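Local coordinates for protein ubiquitin-conjugating enzyme E2-21 kDa (PDB 5NL8) that catalyses ubiquitin transfer as an E2 conjugating enzyme, taking ubiquitin from E1 and passing it to other proteins, probably in support of peroxisome biogenesis, at residues Q55-E59 with Y171-H176; M108-N112 with V144-N148. All coordinates share one frame; numbering follows the deposited sequence.

Contact 1 (Q55-E59 with Y171-H176); sequences QSPFE and YKDLVH
An apolar contact between a tight turn and a helix joins Pro57 and Phe58, in the loop between strands 45-51 and 62-68, to Tyr171, Lys172 and Val175 on helix 168-181. No hydrogen bond crosses it. Pro57 sits at the second position of a type I turn running from Ser56 to Glu59, a place its fixed phi suits, and the turn presents its ring to the helix. Pro57 CG meets the edge of the Tyr171 ring, 3.9 Å from CE1, while Pro57 CB rests 3.8 Å from Lys172 CG, where the aliphatic part of the lysine crosses the proline at about a right angle. Val175, beta-branched, lays both methyls on Phe58: CG1, anti to the backbone N (chi1 -180°), lies over one face of the ring, a CH-pi contact of 4.1 Å from CG1 to the ring centroid, and CG2 lies 4.1 Å from Phe58 CZ. Within the loop segment, Gln55 N donates to Glu59 OE2 at 2.9 Å, tying its two ends together. Beyond the pair, Met159 of helix 157-164 packs on Tyr171 and Val175.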
loop_
_atom_site.group_PDB
_atom_site.type_symbol
_atom_site.label_atom_id
_atom_site.label_comp_id
_atom_site.label_asym_id
_atom_site.label_seq_id
_atom_site.Cartn_x
_atom_site.Cartn_y
_atom_site.Cartn_z
ATOM N N GLN A 55 13.999 -3.832 -7.126
ATOM C CA GLN A 55 14.163 -3.928 -8.575
ATOM C C GLN A 55 12.912 -3.473 -9.327
ATOM O O GLN A 55 12.772 -3.710 -10.525
ATOM C CB GLN A 55 14.555 -5.356 -8.979
ATOM C CG GLN A 55 15.912 -5.773 -8.422
ATOM C CD GLN A 55 16.371 -7.138 -8.902
ATOM O OE1 GLN A 55 15.723 -8.155 -8.655
ATOM N NE2 GLN A 55 17.500 -7.162 -9.598
ATOM N N SER A 56 12.013 -2.801 -8.615
ATOM C CA SER A 56 10.881 -2.131 -9.241
ATOM C C SER A 56 11.141 -0.628 -9.203
ATOM O O SER A 56 11.983 -0.166 -8.434
ATOM C CB SER A 56 9.571 -2.484 -8.530
ATOM O OG SER A 56 9.506 -1.883 -7.248
ATOM N N PRO A 57 10.439 0.148 -10.039
ATOM C CA PRO A 57 10.632 1.600 -9.954
ATOM C C PRO A 57 10.164 2.185 -8.620
ATOM O O PRO A 57 10.477 3.334 -8.317
ATOM C CB PRO A 57 9.789 2.138 -11.117
ATOM C CG PRO A 57 8.845 1.031 -11.464
ATOM C CD PRO A 57 9.589 -0.231 -11.180
ATOM N N PHE A 58 9.443 1.396 -7.831
ATOM C CA PHE A 58 8.935 1.857 -6.543
ATOM C C PHE A 58 9.912 1.591 -5.398
ATOM O O PHE A 58 9.623 1.927 -4.252
ATOM C CB PHE A 58 7.594 1.182 -6.225
ATOM C CG PHE A 58 6.518 1.444 -7.243
ATOM C CD1 PHE A 58 5.699 2.558 -7.137
ATOM C CD2 PHE A 58 6.319 0.572 -8.300
ATOM C CE1 PHE A 58 4.706 2.799 -8.072
ATOM C CE2 PHE A 58 5.328 0.809 -9.238
ATOM C CZ PHE A 58 4.522 1.923 -9.123
ATOM N N GLU A 59 11.062 0.992 -5.706
ATOM C CA GLU A 59 11.983 0.518 -4.666
ATOM C C GLU A 59 12.516 1.642 -3.777
ATOM O O GLU A 59 12.674 2.778 -4.225
ATOM C CB GLU A 59 13.163 -0.239 -5.293
ATOM C CG GLU A 59 14.166 0.640 -6.024
ATOM C CD GLU A 59 15.362 -0.143 -6.549
ATOM O OE1 GLU A 59 16.306 0.492 -7.070
ATOM O OE2 GLU A 59 15.362 -1.388 -6.442
ATOM N N TYR A 171 7.716 5.182 -17.715
ATOM C CA TYR A 171 7.095 4.638 -16.511
ATOM C C TYR A 171 7.964 4.907 -15.278
ATOM O O TYR A 171 7.548 5.592 -14.322
ATOM C CB TYR A 171 6.879 3.135 -16.714
ATOM C CG TYR A 171 5.977 2.426 -15.732
ATOM C CD1 TYR A 171 6.469 1.943 -14.529
ATOM C CD2 TYR A 171 4.642 2.190 -16.037
ATOM C CE1 TYR A 171 5.651 1.271 -13.639
ATOM C CE2 TYR A 171 3.816 1.521 -15.155
ATOM C CZ TYR A 171 4.326 1.064 -13.956
ATOM O OH TYR A 171 3.510 0.395 -13.073
ATOM N N LYS A 172 9.185 4.376 -15.328
ATOM C CA LYS A 172 10.163 4.544 -14.259
ATOM C C LYS A 172 10.397 6.014 -13.918
ATOM O O LYS A 172 10.405 6.392 -12.748
ATOM C CB LYS A 172 11.494 3.890 -14.644
ATOM C CG LYS A 172 11.540 2.377 -14.470
ATOM C CD LYS A 172 12.845 1.807 -15.018
ATOM C CE LYS A 172 12.836 0.284 -15.036
ATOM N NZ LYS A 172 12.393 -0.297 -13.736
ATOM N N ASP A 173 10.589 6.833 -14.949
ATOM C CA ASP A 173 10.848 8.261 -14.769
ATOM C C ASP A 173 9.692 8.973 -14.075
ATOM O O ASP A 173 9.907 9.852 -13.240
ATOM C CB ASP A 173 11.126 8.929 -16.116
ATOM C CG ASP A 173 12.505 8.608 -16.652
ATOM O OD1 ASP A 173 12.870 9.154 -17.715
ATOM O OD2 ASP A 173 13.226 7.815 -16.008
ATOM N N LEU A 174 8.469 8.592 -14.427
ATOM C CA LEU A 174 7.283 9.180 -13.815
ATOM C C LEU A 174 7.218 8.826 -12.325
ATOM O O LEU A 174 7.073 9.714 -11.464
ATOM C CB LEU A 174 6.023 8.706 -14.542
ATOM C CG LEU A 174 4.887 9.711 -14.745
ATOM C CD1 LEU A 174 5.415 11.047 -15.244
ATOM C CD2 LEU A 174 3.867 9.148 -15.713
ATOM N N VAL A 175 7.346 7.532 -12.021
ATOM C CA VAL A 175 7.318 7.092 -10.624
ATOM C C VAL A 175 8.405 7.801 -9.811
ATOM O O VAL A 175 8.140 8.330 -8.726
ATOM C CB VAL A 175 7.493 5.564 -10.499
ATOM C CG1 VAL A 175 7.452 5.142 -9.046
ATOM C CG2 VAL A 175 6.406 4.838 -11.285
ATOM N N HIS A 176 9.620 7.829 -10.355
ATOM C CA HIS A 176 10.737 8.535 -9.731
ATOM C C HIS A 176 10.404 10.008 -9.482
ATOM O O HIS A 176 10.741 10.557 -8.429
ATOM C CB HIS A 176 12.001 8.428 -10.597
ATOM C CG HIS A 176 12.656 7.084 -10.550
ATOM N ND1 HIS A 176 13.659 6.711 -11.427
ATOM C CD2 HIS A 176 12.462 6.019 -9.737
ATOM C CE1 HIS A 176 14.046 5.481 -11.152
ATOM N NE2 HIS A 176 13.336 5.036 -10.131
#

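Contact 2 (M108-N112 with V144-N148); sequences MPHPN and VLLAN
With CG anti to the backbone N (chi1 -174°), the His110 side chain reaches across to helix 135-147, where its NE2 donates to Leu145 O at 3.1 Å. The bond is bent, 146° at the hydrogen, and the donor stands above the carbonyl plane. On the other ring nitrogen, ND1 accepts from Asn112 N at 2.9 Å in a nearly straight bond (168°). Histidine suits this buried place because one flat ring can donate at one nitrogen and accept at the other; the two bonds fix its rotation. A phenylalanine here would probably leave both Leu145 O and Asn112 N without these partners. Two leucines of the helix meet the ring: Leu145 CG lies 3.9 Å from His110 CE1, and Leu146 CD2 comes within 3.9 Å of His110 CD2. The flexible Met108 chain, bent at chi2 and chi3, brings its CE to 3.8 Å from the same Leu146 CD2. Asn112 OD1 lies 3.6 Å from Leu145 CD1, while its ND2 bonds to the backbone oxygens of Glu150 and Ser153. The histidine and asparagine belong to the His-Pro-Asn motif of E2 enzymes. Phe82 of strand 79-82 touches Met108 and Leu146, and Pro111 packs on Met159 and Ala160 of helix 157-164.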
loop_
_atom_site.group_PDB
_atom_site.type_symbol
_atom_site.label_atom_id
_atom_site.label_comp_id
_atom_site.label_asym_id
_atom_site.label_seq_id
_atom_site.Cartn_x
_atom_site.Cartn_y
_atom_site.Cartn_z
ATOM N N MET A 108 0.425 8.075 -5.560
ATOM C CA MET A 108 0.681 6.729 -6.075
ATOM C C MET A 108 0.262 6.591 -7.538
ATOM O O MET A 108 -0.907 6.347 -7.839
ATOM C CB MET A 108 -0.033 5.676 -5.217
ATOM C CG MET A 108 -0.042 4.258 -5.808
ATOM S SD MET A 108 1.558 3.673 -6.412
ATOM C CE MET A 108 2.405 3.399 -4.864
ATOM N N PRO A 109 1.225 6.759 -8.458
ATOM C CA PRO A 109 0.992 6.541 -9.889
ATOM C C PRO A 109 1.179 5.074 -10.266
ATOM O O PRO A 109 2.299 4.557 -10.270
ATOM C CB PRO A 109 2.045 7.429 -10.550
ATOM C CG PRO A 109 3.162 7.457 -9.575
ATOM C CD PRO A 109 2.567 7.310 -8.197
ATOM N N HIS A 110 0.076 4.411 -10.583
ATOM C CA HIS A 110 0.094 2.981 -10.838
ATOM C C HIS A 110 -1.126 2.601 -11.663
ATOM O O HIS A 110 -2.213 3.134 -11.443
ATOM C CB HIS A 110 0.122 2.204 -9.515
ATOM C CG HIS A 110 0.294 0.727 -9.675
ATOM N ND1 HIS A 110 -0.737 -0.107 -10.058
ATOM C CD2 HIS A 110 1.373 -0.072 -9.492
ATOM C CE1 HIS A 110 -0.296 -1.352 -10.108
ATOM N NE2 HIS A 110 0.978 -1.358 -9.768
ATOM N N PRO A 111 -0.943 1.694 -12.632
ATOM C CA PRO A 111 -2.014 1.225 -13.516
ATOM C C PRO A 111 -3.292 0.785 -12.794
ATOM O O PRO A 111 -4.380 0.995 -13.334
ATOM C CB PRO A 111 -1.364 0.043 -14.233
ATOM C CG PRO A 111 0.074 0.436 -14.328
ATOM C CD PRO A 111 0.374 1.173 -13.043
ATOM N N ASN A 112 -3.172 0.208 -11.601
ATOM C CA ASN A 112 -4.341 -0.317 -10.893
ATOM C C ASN A 112 -4.782 0.542 -9.702
ATOM O O ASN A 112 -5.460 0.056 -8.797
ATOM C CB ASN A 112 -4.065 -1.745 -10.413
ATOM C CG ASN A 112 -3.658 -2.677 -11.542
ATOM O OD1 ASN A 112 -2.501 -3.088 -11.635
ATOM N ND2 ASN A 112 -4.611 -3.025 -12.397
ATOM N N VAL A 144 3.356 -7.012 -3.902
ATOM C CA VAL A 144 3.511 -7.753 -5.149
ATOM C C VAL A 144 2.931 -6.960 -6.317
ATOM O O VAL A 144 3.557 -6.839 -7.371
ATOM C CB VAL A 144 2.821 -9.132 -5.083
ATOM C CG1 VAL A 144 2.754 -9.770 -6.472
ATOM C CG2 VAL A 144 3.535 -10.049 -4.096
ATOM N N LEU A 145 1.732 -6.417 -6.113
ATOM C CA LEU A 145 1.046 -5.638 -7.140
ATOM C C LEU A 145 1.892 -4.468 -7.627
ATOM O O LEU A 145 1.859 -4.121 -8.811
ATOM C CB LEU A 145 -0.296 -5.121 -6.618
ATOM C CG LEU A 145 -1.095 -4.259 -7.597
ATOM C CD1 LEU A 145 -1.470 -5.067 -8.837
ATOM C CD2 LEU A 145 -2.333 -3.684 -6.930
ATOM N N LEU A 146 2.652 -3.863 -6.719
ATOM C CA LEU A 146 3.551 -2.782 -7.117
ATOM C C LEU A 146 4.590 -3.250 -8.146
ATOM O O LEU A 146 5.025 -2.472 -8.997
ATOM C CB LEU A 146 4.256 -2.183 -5.897
ATOM C CG LEU A 146 3.406 -1.278 -4.997
ATOM C CD1 LEU A 146 4.255 -0.608 -3.917
ATOM C CD2 LEU A 146 2.664 -0.236 -5.827
ATOM N N ALA A 147 4.980 -4.520 -8.074
ATOM C CA ALA A 147 5.961 -5.067 -9.010
ATOM C C ALA A 147 5.310 -5.752 -10.213
ATOM O O ALA A 147 5.948 -5.928 -11.244
ATOM C CB ALA A 147 6.888 -6.045 -8.292
ATOM N N ASN A 148 4.044 -6.140 -10.082
ATOM C CA ASN A 148 3.350 -6.836 -11.164
ATOM C C ASN A 148 1.964 -6.274 -11.449
ATOM O O ASN A 148 0.963 -6.860 -11.045
ATOM C CB ASN A 148 3.223 -8.326 -10.845
ATOM C CG ASN A 148 4.559 -8.977 -10.584
ATOM O OD1 ASN A 148 4.979 -9.114 -9.436
ATOM N ND2 ASN A 148 5.239 -9.385 -11.649
#

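The two contacts adjoin, their centres 10 Å apart, and both segments of contact 2 fall in sequence between those of contact 1. Phe58 bridges them: its CE1 lies 3.7 Å from Met108 SD, and its CZ is 3.6 Å from Pro109 O. Tyr171 adds a second link, its OH packing 3.2 Å from Pro111 CD. The turn at 55-59 and helix 168-181 thus back the loop that carries the His-Pro-Asn motif. Contact 2 is the one nearer the chemistry: the side chain of Asn112 is about 5 Å from that of Cys121, the predicted thioester cysteine, and Asn112 also shares a backbone hydrogen bond with it. Contact 1 lies away from that site.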